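Local coordinates for cell division control protein 73 (Saccharomyces cerevisiae, PDB 4DM4) that acts as a subunit of the PAF1 complex in RNA polymerase II transcription elongation and transcription-coupled histone modification, here represented by its conserved C-terminal GTPase-like domain, at residues N41-I46 and I60-T65; F109-D114 and V128-N133; L16-I21 and P37-G42. All coordinates share one frame; numbering follows the deposited sequence.

Interaction 1: residues N41-I46 and I60-T65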
# COMPACT_ATOMS: atom_id res chain seq x y z
N ASN A 41 -7.81 -6.05 14.14
CA ASN A 41 -7.46 -7.25 13.38
C ASN A 41 -6.50 -6.98 12.22
O ASN A 41 -5.91 -7.90 11.66
CB ASN A 41 -8.71 -7.99 12.89
CG ASN A 41 -9.61 -8.48 14.03
OD1 ASN A 41 -10.82 -8.63 13.86
ND2 ASN A 41 -9.02 -8.73 15.20
N GLY A 42 -6.35 -5.70 11.85
CA GLY A 42 -5.38 -5.28 10.84
C GLY A 42 -5.52 -5.97 9.49
O GLY A 42 -4.52 -6.23 8.82
N LEU A 43 -6.76 -6.27 9.11
CA LEU A 43 -7.06 -6.93 7.84
C LEU A 43 -8.32 -6.37 7.22
O LEU A 43 -9.33 -6.21 7.89
CB LEU A 43 -7.22 -8.45 8.05
CG LEU A 43 -7.79 -9.31 6.92
CD1 LEU A 43 -6.89 -9.27 5.68
CD2 LEU A 43 -8.00 -10.76 7.39
N VAL A 44 -8.25 -6.04 5.93
CA VAL A 44 -9.44 -5.70 5.15
C VAL A 44 -9.28 -6.29 3.74
O VAL A 44 -8.17 -6.35 3.22
CB VAL A 44 -9.72 -4.15 5.15
CG1 VAL A 44 -8.58 -3.34 4.51
CG2 VAL A 44 -11.06 -3.83 4.49
N ASN A 45 -10.37 -6.77 3.17
CA ASN A 45 -10.36 -7.21 1.77
C ASN A 45 -11.01 -6.15 0.92
O ASN A 45 -12.01 -5.56 1.32
CB ASN A 45 -11.15 -8.51 1.58
CG ASN A 45 -10.61 -9.65 2.40
OD1 ASN A 45 -11.30 -10.18 3.27
ND2 ASN A 45 -9.36 -10.03 2.15
N ILE A 46 -10.44 -5.91 -0.26
CA ILE A 46 -11.09 -5.07 -1.25
C ILE A 46 -11.04 -5.72 -2.63
O ILE A 46 -10.20 -6.58 -2.90
CB ILE A 46 -10.49 -3.63 -1.31
CG1 ILE A 46 -9.03 -3.66 -1.74
CG2 ILE A 46 -10.67 -2.90 0.04
CD1 ILE A 46 -8.52 -2.32 -2.29
N ILE A 60 -5.96 -8.80 -0.57
CA ILE A 60 -5.84 -8.96 0.86
C ILE A 60 -4.96 -7.80 1.37
O ILE A 60 -3.79 -7.69 1.00
CB ILE A 60 -5.22 -10.34 1.20
CG1 ILE A 60 -6.12 -11.47 0.69
CG2 ILE A 60 -4.94 -10.45 2.71
CD1 ILE A 60 -5.40 -12.81 0.47
N ILE A 61 -5.53 -6.92 2.18
CA ILE A 61 -4.75 -5.81 2.72
C ILE A 61 -4.51 -6.02 4.20
O ILE A 61 -5.45 -6.11 4.98
CB ILE A 61 -5.41 -4.43 2.43
CG1 ILE A 61 -5.62 -4.27 0.91
CG2 ILE A 61 -4.53 -3.31 2.97
CD1 ILE A 61 -6.15 -2.90 0.50
N VAL A 62 -3.23 -6.13 4.57
CA VAL A 62 -2.82 -6.43 5.94
C VAL A 62 -1.77 -5.44 6.44
O VAL A 62 -0.94 -4.96 5.67
CB VAL A 62 -2.26 -7.88 6.09
CG1 VAL A 62 -3.37 -8.89 6.20
CG2 VAL A 62 -1.31 -8.24 4.95
N ASP A 63 -1.80 -5.15 7.74
CA ASP A 63 -0.80 -4.28 8.34
C ASP A 63 0.21 -5.06 9.20
O ASP A 63 0.89 -4.48 10.04
CB ASP A 63 -1.46 -3.12 9.13
CG ASP A 63 -2.22 -3.59 10.38
OD1 ASP A 63 -2.10 -4.76 10.80
OD2 ASP A 63 -2.94 -2.75 10.98
N ASN A 64 0.30 -6.36 8.97
CA ASN A 64 1.14 -7.24 9.80
C ASN A 64 1.36 -8.58 9.12
O ASN A 64 0.73 -8.89 8.10
CB ASN A 64 0.50 -7.45 11.17
CG ASN A 64 -0.80 -8.23 11.10
OD1 ASN A 64 -1.88 -7.68 10.85
ND2 ASN A 64 -0.71 -9.53 11.31
N THR A 65 2.26 -9.38 9.68
CA THR A 65 2.64 -10.65 9.06
C THR A 65 2.31 -11.88 9.91
O THR A 65 2.84 -12.95 9.66
CB THR A 65 4.15 -10.67 8.72
OG1 THR A 65 4.90 -10.46 9.92
CG2 THR A 65 4.50 -9.59 7.72
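V44 and I61 are matched across an antiparallel ladder as its hydrogen-bonded pair, and the packed side of the contact is built on them. V44 N reaches I61 O at 3.0 Å, and I61 N returns a bond of 2.9 Å to V44 O, almost in line with that carbonyl. Their side chains lie next to each other and point the same way, V44 CG1 resting 3.9 Å from I61 CB. Farther along the same side, the I61 side chain has CG1 anti to its carbonyl carbon (chi1 -56°) and an extended chain beyond it, which carries CD1 to within 3.7 Å of CD1 of I46. Helix 21-27 lies over this side, where I21 touches both V44 and I61 while L26 touches I46.

The other face is looser at L43, N45 and I60, while V62 is buried against I5 and L7. Here L43 turns its CD1 branch across to the partner strand, 3.6 Å from V62 CG1 and nearly as close to I60 CG2, whereas the exposed N45 merely lays its amide beside I60, ND2 standing 3.8 Å from CG1 of that isoleucine. The ladder runs out at G42, where D63 N still bonds to G42 O at 3.1 Å, with the donor tilted 24° from the carbonyl plane. At this end the D63 carboxylate bends back over the glycine, OD1 coming 3.3 Å from G42 CA.

Strand 57-62 also bonds to strand 5-7 on its far side, through I60 and V62 to I6. The pair 43-48 and 57-62 is thus a beta hairpin whose first strand forms the antiparallel edge of an otherwise parallel sheet, as in the GTPase-like fold of Ras-type proteins.

Interaction 2: residues F109-D114 and V128-N133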
# COMPACT_ATOMS: atom_id res chain seq x y z
N PHE A 109 3.57 7.24 0.57
CA PHE A 109 2.52 8.25 0.52
C PHE A 109 2.84 9.33 1.53
O PHE A 109 3.13 9.05 2.68
CB PHE A 109 1.17 7.62 0.85
CG PHE A 109 0.62 6.74 -0.23
CD1 PHE A 109 -0.19 7.27 -1.23
CD2 PHE A 109 0.89 5.38 -0.24
CE1 PHE A 109 -0.71 6.44 -2.24
CE2 PHE A 109 0.38 4.55 -1.25
CZ PHE A 109 -0.43 5.08 -2.24
N HIS A 110 2.78 10.59 1.08
CA HIS A 110 2.98 11.73 1.97
C HIS A 110 2.23 12.93 1.43
O HIS A 110 1.69 12.89 0.32
CB HIS A 110 4.46 12.06 2.11
CG HIS A 110 5.05 12.74 0.91
ND1 HIS A 110 5.18 12.11 -0.31
CD2 HIS A 110 5.53 13.99 0.75
CE1 HIS A 110 5.72 12.95 -1.17
NE2 HIS A 110 5.94 14.10 -0.56
N PHE A 111 2.20 14.01 2.22
CA PHE A 111 1.59 15.27 1.82
C PHE A 111 2.60 16.22 1.17
O PHE A 111 3.75 16.35 1.62
CB PHE A 111 0.93 15.95 3.02
CG PHE A 111 -0.29 15.22 3.53
CD1 PHE A 111 -1.52 15.34 2.88
CD2 PHE A 111 -0.20 14.40 4.66
CE1 PHE A 111 -2.65 14.66 3.35
CE2 PHE A 111 -1.33 13.71 5.14
CZ PHE A 111 -2.55 13.84 4.48
N ALA A 112 2.16 16.88 0.10
CA ALA A 112 2.94 17.93 -0.54
C ALA A 112 3.32 18.98 0.49
O ALA A 112 2.50 19.37 1.32
CB ALA A 112 2.15 18.57 -1.68
N GLY A 113 4.58 19.43 0.45
CA GLY A 113 5.07 20.40 1.43
C GLY A 113 5.78 19.79 2.62
O GLY A 113 6.54 20.47 3.30
N ASP A 114 5.52 18.50 2.88
CA ASP A 114 6.27 17.76 3.89
C ASP A 114 7.48 17.14 3.22
O ASP A 114 7.35 16.35 2.29
CB ASP A 114 5.41 16.67 4.55
CG ASP A 114 4.30 17.24 5.42
OD1 ASP A 114 4.29 18.46 5.67
OD2 ASP A 114 3.42 16.46 5.85
N VAL A 128 4.22 9.06 -3.61
CA VAL A 128 2.89 9.51 -4.02
C VAL A 128 2.39 10.66 -3.14
O VAL A 128 2.26 10.53 -1.92
CB VAL A 128 1.87 8.35 -4.03
CG1 VAL A 128 0.49 8.86 -4.42
CG2 VAL A 128 2.33 7.27 -4.99
N GLU A 129 2.10 11.78 -3.79
CA GLU A 129 1.88 13.04 -3.12
C GLU A 129 0.39 13.36 -2.96
O GLU A 129 -0.34 13.43 -3.95
CB GLU A 129 2.56 14.14 -3.92
CG GLU A 129 3.04 15.31 -3.12
CD GLU A 129 4.00 16.17 -3.90
OE1 GLU A 129 3.60 16.69 -4.96
OE2 GLU A 129 5.16 16.31 -3.45
N LEU A 130 -0.04 13.53 -1.71
CA LEU A 130 -1.39 13.99 -1.42
C LEU A 130 -1.38 15.48 -1.15
O LEU A 130 -0.36 16.04 -0.74
CB LEU A 130 -1.98 13.23 -0.23
CG LEU A 130 -2.69 11.89 -0.49
CD1 LEU A 130 -1.82 10.91 -1.23
CD2 LEU A 130 -3.18 11.27 0.81
N ASP A 131 -2.51 16.13 -1.40
CA ASP A 131 -2.65 17.56 -1.12
C ASP A 131 -3.13 17.75 0.30
O ASP A 131 -4.06 17.07 0.75
CB ASP A 131 -3.64 18.21 -2.10
CG ASP A 131 -3.53 19.73 -2.12
OD1 ASP A 131 -3.12 20.28 -3.16
OD2 ASP A 131 -3.85 20.37 -1.09
N LYS A 132 -2.50 18.67 1.02
CA LYS A 132 -2.85 18.92 2.41
C LYS A 132 -4.30 19.40 2.56
O LYS A 132 -5.00 18.99 3.50
CB LYS A 132 -1.89 19.95 3.03
CG LYS A 132 -0.52 19.39 3.43
CD LYS A 132 -0.37 19.33 4.94
CE LYS A 132 1.04 18.93 5.36
NZ LYS A 132 2.05 20.02 5.18
N ASN A 133 -4.76 20.23 1.63
CA ASN A 133 -6.02 20.95 1.82
C ASN A 133 -7.11 20.70 0.78
O ASN A 133 -8.29 20.92 1.07
CB ASN A 133 -5.74 22.45 1.91
CG ASN A 133 -4.65 22.78 2.92
OD1 ASN A 133 -3.74 23.54 2.63
ND2 ASN A 133 -4.75 22.19 4.11
O HOH W 1 -0.15 20.25 0.16
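The ring of F109 lies alongside V128, both side chains pointing the same way from neighbouring parallel strands. With CG anti to its carbonyl carbon (chi1 -72°), the phenylalanine places its CD1-CE1 side next to the valine, CE1 lying 3.5 Å from V128 CG1, while V128 CG2 sits over a ring face. L130 CD1 instead meets this ring at its edge, 4.0 Å from F109 CD1. F111 crosses L130 obliquely, CD1 against L130 CB, and D131 O lies near the plane of its ring at the edge. F145 and V141 of helix 138-155 close over the side of F109, V128 and L130.

On the opposite face, the H110 imidazole and the E129 carboxylate cross with their planes 67° apart, NE2 and OE2 remaining 3.7 Å from each other. A112 CB packs on E129 CG next to them.

Between the two faces, the backbone bond from L130 N to H110 O is 2.7 Å long, and A112 N to L130 O continues the ladder. Past the strands, the K132 chain passes F111 CB and crosses D114 at about a right angle, its NZ forming a 2.8 Å salt bridge with D114 OD1 from above the carboxylate plane. A water links A112 O to K132 N. These neighbouring strands are joined through helix 118-122 in a beta-alpha-beta unit of the P-loop NTPase-like fold.

Interaction 3: residues L16-I21 and P37-G42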
# COMPACT_ATOMS: atom_id res chain seq x y z
N LEU A 16 -1.75 6.26 5.89
CA LEU A 16 -2.74 5.28 5.51
C LEU A 16 -2.61 4.07 6.43
O LEU A 16 -1.50 3.60 6.70
CB LEU A 16 -2.56 4.87 4.05
CG LEU A 16 -2.95 5.88 2.96
CD1 LEU A 16 -2.40 5.44 1.62
CD2 LEU A 16 -4.47 6.07 2.89
N THR A 17 -3.75 3.59 6.92
CA THR A 17 -3.83 2.46 7.83
C THR A 17 -5.01 1.60 7.37
O THR A 17 -5.72 1.98 6.44
CB THR A 17 -4.10 2.91 9.29
OG1 THR A 17 -5.40 3.49 9.37
CG2 THR A 17 -3.06 3.91 9.79
N VAL A 18 -5.22 0.45 8.01
CA VAL A 18 -6.35 -0.42 7.67
C VAL A 18 -7.69 0.31 7.89
O VAL A 18 -8.69 -0.03 7.27
CB VAL A 18 -6.26 -1.80 8.42
CG1 VAL A 18 -7.53 -2.62 8.26
CG2 VAL A 18 -5.07 -2.61 7.91
N ALA A 19 -7.67 1.34 8.75
CA ALA A 19 -8.87 2.15 9.04
C ALA A 19 -9.34 3.03 7.89
O ALA A 19 -10.55 3.18 7.69
CB ALA A 19 -8.64 3.01 10.30
N ASN A 20 -8.42 3.62 7.13
CA ASN A 20 -8.80 4.54 6.05
C ASN A 20 -8.46 4.07 4.64
O ASN A 20 -8.76 4.77 3.68
CB ASN A 20 -8.26 5.96 6.31
CG ASN A 20 -6.74 6.05 6.18
OD1 ASN A 20 -6.06 5.05 5.97
ND2 ASN A 20 -6.22 7.25 6.32
N ILE A 21 -7.88 2.88 4.51
CA ILE A 21 -7.39 2.39 3.21
C ILE A 21 -8.48 2.17 2.16
O ILE A 21 -8.30 2.50 0.98
CB ILE A 21 -6.51 1.11 3.34
CG1 ILE A 21 -5.84 0.78 2.00
CG2 ILE A 21 -7.33 -0.10 3.83
CD1 ILE A 21 -4.69 1.69 1.65
N PRO A 37 -12.33 4.84 13.97
CA PRO A 37 -11.92 3.85 14.97
C PRO A 37 -10.61 3.17 14.56
O PRO A 37 -10.19 3.27 13.40
CB PRO A 37 -13.05 2.81 14.97
CG PRO A 37 -14.08 3.28 13.99
CD PRO A 37 -13.50 4.41 13.19
N SER A 38 -9.96 2.50 15.50
CA SER A 38 -8.83 1.65 15.16
C SER A 38 -9.36 0.29 14.75
O SER A 38 -10.44 -0.12 15.19
CB SER A 38 -7.86 1.53 16.35
OG SER A 38 -7.11 2.72 16.50
N VAL A 39 -8.62 -0.40 13.90
CA VAL A 39 -9.03 -1.74 13.46
C VAL A 39 -8.03 -2.76 14.00
O VAL A 39 -6.96 -2.96 13.42
CB VAL A 39 -9.14 -1.84 11.91
CG1 VAL A 39 -9.56 -3.24 11.50
CG2 VAL A 39 -10.15 -0.82 11.36
N PRO A 40 -8.38 -3.42 15.13
CA PRO A 40 -7.51 -4.34 15.86
C PRO A 40 -6.98 -5.51 15.02
O PRO A 40 -5.81 -5.90 15.18
CB PRO A 40 -8.39 -4.85 17.00
CG PRO A 40 -9.79 -4.60 16.55
CD PRO A 40 -9.72 -3.35 15.74
N ASN A 41 -7.81 -6.05 14.14
CA ASN A 41 -7.46 -7.25 13.38
C ASN A 41 -6.50 -6.98 12.22
O ASN A 41 -5.91 -7.90 11.66
CB ASN A 41 -8.71 -7.99 12.89
CG ASN A 41 -9.61 -8.48 14.03
OD1 ASN A 41 -10.82 -8.63 13.86
ND2 ASN A 41 -9.02 -8.73 15.20
N GLY A 42 -6.35 -5.70 11.85
CA GLY A 42 -5.38 -5.28 10.84
C GLY A 42 -5.52 -5.97 9.49
O GLY A 42 -4.52 -6.23 8.82
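Two irregular segments meet here with no hydrogen bond between them; the CA atoms of V18 and G42, and those of A19 and V39, are each 5.9 Å apart. They belong to the loops that flank helix 21-27 in the GTPase-like fold, one leading from strand 5-7 into the helix and the other running from the helix to strand 43-48. The second ends in a type I beta turn from V39 to G42.

V18 and V39 cross at about a right angle, and each uses both branches. V18 CG1 meets V39 CG1 at 3.9 Å. With CG1 of V18 anti to the backbone N (chi1 171°), its CG2 falls anti to the carbonyl carbon and meets the end of the turn, 3.7 Å from G42 C. V39 CG2 lies against A19 instead, 4.0 Å from its CA. V18 also touches V44 of strand 43-48 and the loop residues I8 and D63, just past the ends of strands 5-7 and 57-62.

The first loop carries its own polar framework. T17 OG1 receives the A19 amide in an ST turn, and T17 N donates to N20 OD1 at 2.9 Å, tilted 28° from the carbonyl plane. The side-chain ND2 of N20 donates to I15 O and V31 O, linking the turn to chain that precedes helix 21-27 and chain that follows it. At exposed P37, O lies 3.5 Å from A19 CB.

Interactions 1 and 2 belong to the same sheet but involve its two outermost strands, on opposite sides of the chain's centre and with their own centres about 24 Å apart. Both combine backbone ladders with apolar side chains, one antiparallel and the other parallel; only interaction 2 adds a salt bridge at its exposed end. Interaction 3 has no sheet bonding and relies on small apolar groups between loops. It shares N41 and G42 with interaction 1, and V18 CG1 and I21 CG2 pack on V44 there. L16 CD1 reaches F109 CG, joining it to interaction 2. All three are partly buried, each combining buried residues with more open ones.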